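Local coordinates for protein succinate-semialdehyde dehydrogenase (PDB 4ITA) that probably catalyses the oxidation of succinic semialdehyde to succinate with NADP as cofactor, as a member of the aldehyde dehydrogenase family, at residues Thr73-Thr78 with Asn133-Gln138; Cys164-Glu169 with Phe182-Ile187; Ala325-Leu330 with Glu350-Ala355. All coordinates share one frame; numbering follows the deposited sequence.

Interaction 1. Residues Thr73-Thr78 with Asn133-Gln138; sequences TEMGKT and NFPFWQ. With NDP (NADPH dihydro-nicotinamide-adenine-dinucleotide phosphate), chain C; EDO (1,2-ethanediol), chain R.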
loop_
_atom_site.group_PDB
_atom_site.type_symbol
_atom_site.label_atom_id
_atom_site.label_comp_id
_atom_site.label_asym_id
_atom_site.label_seq_id
_atom_site.Cartn_x
_atom_site.Cartn_y
_atom_site.Cartn_z
ATOM N N THR A 73 -26.437 1.943 22.917
ATOM C CA THR A 73 -26.086 2.189 24.305
ATOM C C THR A 73 -24.691 2.791 24.438
ATOM O O THR A 73 -24.479 3.724 25.211
ATOM C CB THR A 73 -26.148 0.890 25.120
ATOM O OG1 THR A 73 -27.492 0.397 25.108
ATOM C CG2 THR A 73 -25.697 1.116 26.559
ATOM N N GLU A 74 -23.733 2.256 23.687
ATOM C CA GLU A 74 -22.352 2.704 23.834
ATOM C C GLU A 74 -22.027 4.009 23.118
ATOM O O GLU A 74 -21.258 4.814 23.635
ATOM C CB GLU A 74 -21.363 1.620 23.390
ATOM C CG GLU A 74 -21.384 0.374 24.262
ATOM C CD GLU A 74 -20.124 -0.455 24.122
ATOM O OE1 GLU A 74 -19.823 -0.899 22.988
ATOM O OE2 GLU A 74 -19.442 -0.659 25.151
ATOM N N MET A 75 -22.585 4.218 21.926
ATOM C CA MET A 75 -22.144 5.356 21.124
ATOM C C MET A 75 -23.248 6.235 20.534
ATOM O O MET A 75 -22.958 7.181 19.807
ATOM C CB MET A 75 -21.101 4.930 20.084
ATOM C CG MET A 75 -21.490 3.735 19.212
ATOM S SD MET A 75 -22.825 4.051 18.004
ATOM C CE MET A 75 -22.076 5.371 17.019
ATOM N N GLY A 76 -24.503 5.924 20.850
ATOM C CA GLY A 76 -25.594 6.874 20.658
ATOM C C GLY A 76 -26.271 6.973 19.301
ATOM O O GLY A 76 -27.182 7.785 19.133
ATOM N N LYS A 77 -25.855 6.175 18.323
ATOM C CA LYS A 77 -26.565 6.188 17.042
ATOM C C LYS A 77 -27.970 5.608 17.230
ATOM O O LYS A 77 -28.199 4.830 18.159
ATOM C CB LYS A 77 -25.793 5.426 15.955
ATOM C CG LYS A 77 -25.917 3.914 16.021
ATOM C CD LYS A 77 -24.997 3.243 15.004
ATOM C CE LYS A 77 -25.549 3.372 13.609
ATOM N NZ LYS A 77 -24.471 3.314 12.572
ATOM N N THR A 78 -28.915 5.987 16.374
ATOM C CA THR A 78 -30.275 5.493 16.556
ATOM C C THR A 78 -30.311 3.972 16.463
ATOM O O THR A 78 -29.543 3.355 15.709
ATOM C CB THR A 78 -31.267 6.066 15.534
ATOM O OG1 THR A 78 -30.919 5.613 14.219
ATOM C CG2 THR A 78 -31.275 7.590 15.581
ATOM N N ASN A 133 -17.594 5.078 15.351
ATOM C CA ASN A 133 -18.772 5.586 14.633
ATOM C C ASN A 133 -19.618 4.535 13.921
ATOM O O ASN A 133 -20.838 4.675 13.841
ATOM C CB ASN A 133 -18.449 6.794 13.739
ATOM C CG ASN A 133 -17.636 6.438 12.523
ATOM O OD1 ASN A 133 -16.836 5.498 12.531
ATOM N ND2 ASN A 133 -17.833 7.199 11.451
ATOM N N PHE A 134 -18.979 3.481 13.422
ATOM C CA PHE A 134 -19.702 2.335 12.876
ATOM C C PHE A 134 -19.046 1.119 13.497
ATOM O O PHE A 134 -18.239 0.439 12.861
ATOM C CB PHE A 134 -19.632 2.289 11.345
ATOM C CG PHE A 134 -20.369 3.417 10.672
ATOM C CD1 PHE A 134 -19.700 4.563 10.272
ATOM C CD2 PHE A 134 -21.732 3.329 10.445
ATOM C CE1 PHE A 134 -20.382 5.607 9.649
ATOM C CE2 PHE A 134 -22.423 4.371 9.822
ATOM C CZ PHE A 134 -21.742 5.509 9.428
ATOM N N PRO A 135 -19.374 0.857 14.768
ATOM C CA PRO A 135 -18.573 -0.065 15.578
ATOM C C PRO A 135 -18.688 -1.532 15.172
ATOM O O PRO A 135 -17.828 -2.320 15.566
ATOM C CB PRO A 135 -19.102 0.168 16.997
ATOM C CG PRO A 135 -20.525 0.608 16.791
ATOM C CD PRO A 135 -20.519 1.413 15.515
ATOM N N PHE A 136 -19.724 -1.896 14.413
ATOM C CA PHE A 136 -19.822 -3.241 13.838
ATOM C C PHE A 136 -19.371 -3.247 12.381
ATOM O O PHE A 136 -18.499 -4.029 11.996
ATOM C CB PHE A 136 -21.260 -3.777 13.928
ATOM C CG PHE A 136 -21.567 -4.517 15.206
ATOM C CD1 PHE A 136 -21.424 -3.894 16.440
ATOM C CD2 PHE A 136 -22.034 -5.824 15.172
ATOM C CE1 PHE A 136 -21.723 -4.569 17.617
ATOM C CE2 PHE A 136 -22.336 -6.506 16.343
ATOM C CZ PHE A 136 -22.176 -5.878 17.566
ATOM N N TRP A 137 -19.964 -2.375 11.571
ATOM C CA TRP A 137 -19.717 -2.375 10.133
ATOM C C TRP A 137 -18.246 -2.222 9.768
ATOM O O TRP A 137 -17.746 -2.958 8.932
ATOM C CB TRP A 137 -20.579 -1.306 9.436
ATOM C CG TRP A 137 -20.078 -0.873 8.087
ATOM C CD1 TRP A 137 -19.559 0.347 7.762
ATOM C CD2 TRP A 137 -20.051 -1.655 6.890
ATOM N NE1 TRP A 137 -19.206 0.370 6.435
ATOM C CE2 TRP A 137 -19.499 -0.848 5.875
ATOM C CE3 TRP A 137 -20.444 -2.960 6.573
ATOM C CZ2 TRP A 137 -19.327 -1.304 4.567
ATOM C CZ3 TRP A 137 -20.270 -3.413 5.273
ATOM C CH2 TRP A 137 -19.712 -2.589 4.291
ATOM N N GLN A 138 -17.537 -1.284 10.384
ATOM C CA GLN A 138 -16.142 -1.102 9.988
ATOM C C GLN A 138 -15.297 -2.315 10.348
ATOM O O GLN A 138 -14.329 -2.640 9.651
ATOM C CB GLN A 138 -15.537 0.145 10.618
ATOM C CG GLN A 138 -16.370 1.404 10.489
ATOM C CD GLN A 138 -16.167 2.085 9.167
ATOM O OE1 GLN A 138 -15.395 1.613 8.341
ATOM N NE2 GLN A 138 -16.842 3.210 8.957
HETATM P PA NDP C . -9.696 8.580 16.480
HETATM O O1A NDP C . -8.636 8.612 15.418
HETATM O O2A NDP C . -9.556 9.442 17.704
HETATM O O5B NDP C . -9.857 7.070 16.984
HETATM C C5B NDP C . -9.985 5.971 16.073
HETATM C C4B NDP C . -9.245 4.744 16.599
HETATM O O4B NDP C . -7.844 5.031 16.636
HETATM C C3B NDP C . -9.617 4.374 18.030
HETATM O O3B NDP C . -9.485 2.955 18.186
HETATM C C2B NDP C . -8.545 5.071 18.846
HETATM O O2B NDP C . -8.318 4.475 20.116
HETATM C C1B NDP C . -7.354 4.821 17.962
HETATM N N9A NDP C . -6.238 5.763 18.133
HETATM C C8A NDP C . -6.287 7.089 18.370
HETATM N N7A NDP C . -5.033 7.600 18.423
HETATM C C5A NDP C . -4.177 6.592 18.194
HETATM C C6A NDP C . -2.718 6.420 18.107
HETATM N N6A NDP C . -1.904 7.481 18.274
HETATM N N1A NDP C . -2.250 5.183 17.856
HETATM C C2A NDP C . -3.052 4.124 17.682
HETATM N N3A NDP C . -4.389 4.200 17.753
HETATM C C4A NDP C . -4.979 5.387 18.000
HETATM O O3 NDP C . -11.067 8.874 15.657
HETATM P PN NDP C . -12.453 9.635 16.029
HETATM O O1N NDP C . -12.202 10.898 16.824
HETATM O O2N NDP C . -13.412 8.592 16.532
HETATM O O5D NDP C . -12.940 10.089 14.563
HETATM C C5D NDP C . -13.308 9.118 13.592
HETATM C C4D NDP C . -12.609 9.417 12.279
HETATM O O4D NDP C . -12.642 8.256 11.436
HETATM C C3D NDP C . -13.277 10.525 11.489
HETATM O O3D NDP C . -12.289 11.395 10.926
HETATM C C2D NDP C . -14.033 9.735 10.438
HETATM O O2D NDP C . -14.319 10.553 9.303
HETATM C C1D NDP C . -13.048 8.629 10.117
HETATM N N1N NDP C . -13.735 7.528 9.428
HETATM C C2N NDP C . -13.203 6.985 8.320
HETATM C C3N NDP C . -14.019 6.304 7.418
HETATM C C7N NDP C . -13.457 5.657 6.187
HETATM O O7N NDP C . -13.817 4.514 5.913
HETATM N N7N NDP C . -12.597 6.325 5.422
HETATM C C4N NDP C . -15.509 6.203 7.643
HETATM C C5N NDP C . -15.805 6.389 9.058
HETATM C C6N NDP C . -14.906 7.045 9.893
HETATM P P2B NDP C . -8.915 5.112 21.464
HETATM O O1X NDP C . -8.401 4.166 22.511
HETATM O O2X NDP C . -8.331 6.500 21.586
HETATM O O3X NDP C . -10.410 5.107 21.365
HETATM C C1 EDO R . -20.117 4.349 6.286
HETATM O O1 EDO R . -20.595 3.591 5.171
HETATM C C2 EDO R . -18.620 4.580 6.124
HETATM O O2 EDO R . -17.926 3.324 6.170
#

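Interaction 2. Residues Cys164-Glu169 with Phe182-Ile187; sequences CALAVE and FQTLLI. With EDO (1,2-ethanediol), chain E.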
loop_
_atom_site.group_PDB
_atom_site.type_symbol
_atom_site.label_atom_id
_atom_site.label_comp_id
_atom_site.label_asym_id
_atom_site.label_seq_id
_atom_site.Cartn_x
_atom_site.Cartn_y
_atom_site.Cartn_z
ATOM N N CYS A 164 -19.179 -3.547 22.091
ATOM C CA CYS A 164 -19.249 -3.850 20.664
ATOM C C CYS A 164 -18.070 -4.711 20.243
ATOM O O CYS A 164 -18.233 -5.704 19.536
ATOM C CB CYS A 164 -19.275 -2.570 19.820
ATOM S SG CYS A 164 -20.789 -1.593 19.958
ATOM N N ALA A 165 -16.887 -4.325 20.701
ATOM C CA ALA A 165 -15.673 -5.051 20.362
ATOM C C ALA A 165 -15.727 -6.507 20.852
ATOM O O ALA A 165 -15.376 -7.437 20.119
ATOM C CB ALA A 165 -14.468 -4.326 20.914
ATOM N N LEU A 166 -16.185 -6.710 22.084
ATOM C CA LEU A 166 -16.324 -8.064 22.617
ATOM C C LEU A 166 -17.409 -8.846 21.877
ATOM O O LEU A 166 -17.264 -10.041 21.630
ATOM C CB LEU A 166 -16.611 -8.021 24.113
ATOM C CG LEU A 166 -15.465 -7.460 24.949
ATOM C CD1 LEU A 166 -15.930 -7.165 26.369
ATOM C CD2 LEU A 166 -14.276 -8.414 24.946
ATOM N N ALA A 167 -18.490 -8.170 21.509
ATOM C CA ALA A 167 -19.572 -8.824 20.774
ATOM C C ALA A 167 -19.115 -9.351 19.419
ATOM O O ALA A 167 -19.512 -10.446 19.013
ATOM C CB ALA A 167 -20.769 -7.889 20.618
ATOM N N VAL A 168 -18.289 -8.589 18.708
ATOM C CA VAL A 168 -17.806 -9.050 17.409
ATOM C C VAL A 168 -16.979 -10.327 17.566
ATOM O O VAL A 168 -17.170 -11.292 16.814
ATOM C CB VAL A 168 -17.003 -7.966 16.669
ATOM C CG1 VAL A 168 -16.307 -8.554 15.451
ATOM C CG2 VAL A 168 -17.921 -6.812 16.274
ATOM N N GLU A 169 -16.088 -10.357 18.555
ATOM C CA GLU A 169 -15.339 -11.585 18.812
ATOM C C GLU A 169 -16.271 -12.745 19.154
ATOM O O GLU A 169 -16.085 -13.850 18.657
ATOM C CB GLU A 169 -14.284 -11.401 19.914
ATOM C CG GLU A 169 -13.510 -12.698 20.157
ATOM C CD GLU A 169 -12.457 -12.651 21.249
ATOM O OE1 GLU A 169 -11.652 -11.711 21.303
ATOM O OE2 GLU A 169 -12.392 -13.613 22.044
ATOM N N PHE A 182 -9.495 -14.575 15.368
ATOM C CA PHE A 182 -9.883 -13.186 15.579
ATOM C C PHE A 182 -9.861 -12.910 17.071
ATOM O O PHE A 182 -10.487 -13.638 17.844
ATOM C CB PHE A 182 -11.282 -12.895 15.018
ATOM C CG PHE A 182 -11.681 -11.443 15.120
ATOM C CD1 PHE A 182 -12.143 -10.905 16.322
ATOM C CD2 PHE A 182 -11.592 -10.620 14.015
ATOM C CE1 PHE A 182 -12.498 -9.559 16.413
ATOM C CE2 PHE A 182 -11.946 -9.274 14.096
ATOM C CZ PHE A 182 -12.397 -8.748 15.298
ATOM N N GLN A 183 -9.161 -11.858 17.481
ATOM C CA GLN A 183 -9.123 -11.506 18.893
ATOM C C GLN A 183 -9.297 -10.021 19.086
ATOM O O GLN A 183 -8.586 -9.217 18.484
ATOM C CB GLN A 183 -7.807 -11.944 19.547
ATOM C CG GLN A 183 -7.592 -13.456 19.598
ATOM C CD GLN A 183 -6.242 -13.809 20.197
ATOM O OE1 GLN A 183 -6.124 -14.100 21.393
ATOM N NE2 GLN A 183 -5.209 -13.759 19.373
ATOM N N THR A 184 -10.237 -9.667 19.948
ATOM C CA THR A 184 -10.400 -8.299 20.406
ATOM C C THR A 184 -9.405 -7.984 21.510
ATOM O O THR A 184 -9.297 -8.720 22.494
ATOM C CB THR A 184 -11.822 -8.101 20.909
ATOM O OG1 THR A 184 -12.688 -8.053 19.771
ATOM C CG2 THR A 184 -11.961 -6.809 21.720
ATOM N N LEU A 185 -8.656 -6.905 21.321
ATOM C CA LEU A 185 -7.708 -6.427 22.324
ATOM C C LEU A 185 -8.298 -5.228 23.027
ATOM O O LEU A 185 -8.450 -4.157 22.425
ATOM C CB LEU A 185 -6.372 -6.038 21.680
ATOM C CG LEU A 185 -5.716 -7.070 20.760
ATOM C CD1 LEU A 185 -4.399 -6.526 20.228
ATOM C CD2 LEU A 185 -5.490 -8.394 21.475
ATOM N N LEU A 186 -8.631 -5.391 24.305
ATOM C CA LEU A 186 -9.091 -4.262 25.111
ATOM C C LEU A 186 -7.866 -3.477 25.551
ATOM O O LEU A 186 -7.324 -3.700 26.631
ATOM C CB LEU A 186 -9.912 -4.737 26.313
ATOM C CG LEU A 186 -11.247 -5.407 25.966
ATOM C CD1 LEU A 186 -12.019 -5.716 27.257
ATOM C CD2 LEU A 186 -12.084 -4.561 25.018
ATOM N N ILE A 187 -7.406 -2.590 24.674
ATOM C CA ILE A 187 -6.194 -1.817 24.915
ATOM C C ILE A 187 -6.375 -0.381 24.462
ATOM O O ILE A 187 -7.215 -0.094 23.599
ATOM C CB ILE A 187 -4.960 -2.431 24.197
ATOM C CG1 ILE A 187 -5.116 -2.396 22.667
ATOM C CG2 ILE A 187 -4.677 -3.844 24.714
ATOM C CD1 ILE A 187 -3.890 -2.908 21.906
HETATM C C1 EDO E . -13.071 -15.746 17.985
HETATM O O1 EDO E . -12.708 -16.625 19.055
HETATM C C2 EDO E . -12.732 -16.377 16.642
HETATM O O2 EDO E . -11.327 -16.633 16.540
HETATM O O HOH W 1 -9.349 -11.492 22.742
#

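Interaction 3. Residues Ala325-Leu330 with Glu350-Ala355; sequences AGAKIL and EIPPGA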
loop_
_atom_site.group_PDB
_atom_site.type_symbol
_atom_site.label_atom_id
_atom_site.label_comp_id
_atom_site.label_asym_id
_atom_site.label_seq_id
_atom_site.Cartn_x
_atom_site.Cartn_y
_atom_site.Cartn_z
ATOM N N ALA A 325 -15.855 34.689 13.866
ATOM C CA ALA A 325 -15.153 35.191 12.691
ATOM C C ALA A 325 -16.079 35.883 11.688
ATOM O O ALA A 325 -15.615 36.626 10.822
ATOM C CB ALA A 325 -14.391 34.069 12.008
ATOM N N GLY A 326 -17.380 35.619 11.787
ATOM C CA GLY A 326 -18.346 36.263 10.916
ATOM C C GLY A 326 -19.355 35.344 10.247
ATOM O O GLY A 326 -20.269 35.817 9.583
ATOM N N ALA A 327 -19.197 34.031 10.407
ATOM C CA ALA A 327 -20.155 33.088 9.835
ATOM C C ALA A 327 -21.527 33.301 10.451
ATOM O O ALA A 327 -21.641 33.707 11.609
ATOM C CB ALA A 327 -19.700 31.659 10.052
ATOM N N LYS A 328 -22.568 33.020 9.674
ATOM C CA LYS A 328 -23.939 33.178 10.149
ATOM C C LYS A 328 -24.568 31.829 10.460
ATOM O O LYS A 328 -24.347 30.856 9.742
ATOM C CB LYS A 328 -24.773 33.914 9.102
ATOM C CG LYS A 328 -24.223 35.289 8.763
ATOM C CD LYS A 328 -24.018 36.131 10.018
ATOM C CE LYS A 328 -23.363 37.451 9.668
ATOM N NZ LYS A 328 -23.937 37.998 8.406
ATOM N N ILE A 329 -25.339 31.780 11.539
ATOM C CA ILE A 329 -26.089 30.591 11.914
ATOM C C ILE A 329 -27.501 30.708 11.363
ATOM O O ILE A 329 -28.258 31.607 11.744
ATOM C CB ILE A 329 -26.192 30.436 13.442
ATOM C CG1 ILE A 329 -24.807 30.324 14.079
ATOM C CG2 ILE A 329 -27.047 29.218 13.797
ATOM C CD1 ILE A 329 -24.832 30.323 15.605
ATOM N N LEU A 330 -27.865 29.804 10.467
ATOM C CA LEU A 330 -29.217 29.778 9.930
ATOM C C LEU A 330 -30.116 28.942 10.839
ATOM O O LEU A 330 -31.321 29.188 10.942
ATOM C CB LEU A 330 -29.192 29.211 8.506
ATOM C CG LEU A 330 -30.469 29.242 7.666
ATOM C CD1 LEU A 330 -30.941 30.673 7.441
ATOM C CD2 LEU A 330 -30.234 28.548 6.339
ATOM N N GLU A 350 -22.298 32.004 4.801
ATOM C CA GLU A 350 -21.481 33.221 4.745
ATOM C C GLU A 350 -20.205 33.088 5.565
ATOM O O GLU A 350 -19.803 34.010 6.276
ATOM C CB GLU A 350 -22.282 34.438 5.227
ATOM C CG GLU A 350 -23.575 34.677 4.479
ATOM C CD GLU A 350 -24.375 35.829 5.063
ATOM O OE1 GLU A 350 -23.763 36.712 5.702
ATOM O OE2 GLU A 350 -25.611 35.843 4.887
ATOM N N ILE A 351 -19.567 31.929 5.473
ATOM C CA ILE A 351 -18.339 31.697 6.213
ATOM C C ILE A 351 -17.210 32.500 5.576
ATOM O O ILE A 351 -16.971 32.384 4.378
ATOM C CB ILE A 351 -17.990 30.197 6.251
ATOM C CG1 ILE A 351 -19.156 29.407 6.858
ATOM C CG2 ILE A 351 -16.699 29.969 7.032
ATOM C CD1 ILE A 351 -19.129 27.931 6.542
ATOM N N PRO A 352 -16.529 33.334 6.378
ATOM C CA PRO A 352 -15.456 34.188 5.852
ATOM C C PRO A 352 -14.317 33.400 5.220
ATOM O O PRO A 352 -13.948 32.340 5.726
ATOM C CB PRO A 352 -14.945 34.913 7.102
ATOM C CG PRO A 352 -16.093 34.894 8.050
ATOM C CD PRO A 352 -16.782 33.583 7.808
ATOM N N PRO A 353 -13.758 33.923 4.118
ATOM C CA PRO A 353 -12.568 33.358 3.477
ATOM C C PRO A 353 -11.459 33.211 4.508
ATOM O O PRO A 353 -11.250 34.126 5.302
ATOM C CB PRO A 353 -12.182 34.435 2.458
ATOM C CG PRO A 353 -13.451 35.142 2.156
ATOM C CD PRO A 353 -14.247 35.128 3.423
ATOM N N GLY A 354 -10.779 32.071 4.520
ATOM C CA GLY A 354 -9.669 31.868 5.435
ATOM C C GLY A 354 -10.034 31.441 6.847
ATOM O O GLY A 354 -9.150 31.250 7.687
ATOM N N ALA A 355 -11.328 31.304 7.125
ATOM C CA ALA A 355 -11.756 30.740 8.398
ATOM C C ALA A 355 -11.236 29.311 8.476
ATOM O O ALA A 355 -11.338 28.560 7.504
ATOM C CB ALA A 355 -13.272 30.767 8.512
HETATM O O HOH W 2 -19.541 36.782 6.585
#

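Interaction 1. Residues Thr73-Thr78 with Asn133-Gln138
Lys77 NZ is gripped by two side chains, a salt bridge to Glu85 OE1 and a hydrogen bond to Asn259 OD1, and lies beside the Phe134 ring. The ammonium nitrogen lies 3.5 Å from Phe134 CD2, an oblique approach in which the lysine chain crosses the aromatic side chain at about a right angle. A bend at chi3 (-75°) sets CE out of line with the start of the chain. Glu85 also receives the backbone N-H groups of Phe136 and Trp137 on its OE2, so one carboxylate ties the lysine to the beginning of helix 137-149. Met75 supplies the apolar half of the contact. Its chi1 (51°) sets CG between the backbone N and the carbonyl carbon, where it meets Pro135 CG at 4.1 Å; bends at chi2 and chi3 then carry SD and CE round, and CE comes to 3.5 Å from Asn133 O. Gly76, with positive phi, breaks the helical course of 64-75 between these two contacting residues.

The Asn-Phe-Pro sequence at 133-135 is a family signature of aldehyde dehydrogenases, and in relatives its asparagine helps to form the oxyanion hole. Here Asn133 presents its amide to the nicotinamide of NADPH, with ND2 3.2 Å from C5N of the cofactor, and its strongest polar partner is Gln262. Gln138 approaches the same ring carbon through NE2, at 3.3 Å. Phe134 has an edge near the cofactor and one face covered by an ethanediol molecule, probably from the crystallisation liquor, whose C1 lies offset toward the rim. The O2 atom of this diol accepts a hydrogen bond from Trp137 NE1, 3.2 Å long and in the plane of the indole, and a weak one from Gln138 NE2.

Interaction 2. Residues Cys164-Glu169 with Phe182-Ile187
Thr184 is held by helix 162-175 at two points, its hydroxyl and its backbone N-H. OG1 donates to the carbonyl oxygen of Ala165 over 2.8 Å, approaching from above the carbonyl plane, 57° out of it. On the other branch of the same side chain, CG2 rests on Ala165 CB at 3.6 Å. The backbone N of Thr184 donates to Glu169 OE1 over 2.8 Å in a nearly straight bond (164°) that uses the anti lone pair of the carboxylate. The glutamate reaches it with CG anti to the backbone N (chi1 -180°) and CD continuing the extended chain. Val168 CG1 meets Phe182 CZ obliquely at 3.9 Å, and Leu166 CD2 touches Leu186 CD1 more loosely.

Farther out, Phe182 packs on Phe142 and Ala143 of helix 137-149, while Gln183 and Leu185 pair through their backbones with strand 152-156. The contact thus closes the beta-alpha-beta unit 152-156, 162-175, 182-185 of the Rossmann-like domain, with helix and returning strand nearly antiparallel. A water also donates to Glu169 OE1 and bridges it to Thr184 O; two donors on one oxygen are consistent with an ionised carboxylate.

Interaction 3. Residues Ala325-Leu330 with Glu350-Ala355
Lys328 and Glu350 form a salt bridge across the outer edge of the seven-stranded mixed sheet, where strand 328-331 runs antiparallel to 346-349 and the chain beyond the latter turns away at Glu350. The lysine chain is strongly folded. Its CG stands beside the backbone N and anti to the carbonyl carbon (chi1 -59°), CD is bent again at chi2 (-53°), and a further bend at chi4 places NZ. The glutamate has the same first torsion but continues with an extended CD, and the two side chains cross obliquely. NZ donates to Glu350 OE1 over 3.0 Å, meeting it on the syn side but 33° out of the carboxylate plane. The same oxygen also lies 3.4 Å from Lys328 CG, so the carboxylate rests against the aliphatic root of the lysine as well as its charged end. Both residues are exposed, which should moderate the strength of the pair in solvent.

Nearer the end of helix 309-325, the contact becomes apolar. Gly326 closes that helix in a Schellman motif with positive phi, and the chain then brings Ala327 beside Ile351. Ile351 directs its CB away from 325-330, yet CG1, anti to its carbonyl carbon, still approaches Ala327 CB to 3.9 Å; Ile357 and Leu358 also pack on the isoleucine. Pro352 opens a type II beta turn that ends at Ala355, closed by the bond from Ala355 N to Pro352 O. The Pro352 ring lies against the helix terminus, with CD 3.6 Å from Ala327 N. One water donates to both Gly326 O and Glu350 O, bridging two carbonyl oxygens, neither of which could donate to the other, and Pro352 CG reaches to 3.3 Å from Ala325 O.

In the fold
The three contacts follow one another along the chain. Interactions 1 and 2 are neighbours, with centres about 14 Å apart, and they touch: Glu74 OE1 probably accepts a hydrogen bond from Cys164 N, while Pro135 and Phe136 pack on the start of helix 162-175. Together they connect the cofactor-facing loop before helix 137-149 with a beta-alpha-beta unit of the Rossmann-like domain. Interaction 3, centre to centre about 32 Å from interaction 1 and about 43 Å from interaction 2, lies at the edge of the separate seven-stranded sheet. It joins the end of helix 309-325 and the edge strand 328-331 to the loop after strand 346-349, whereas interaction 1 reaches the nicotinamide of NADPH.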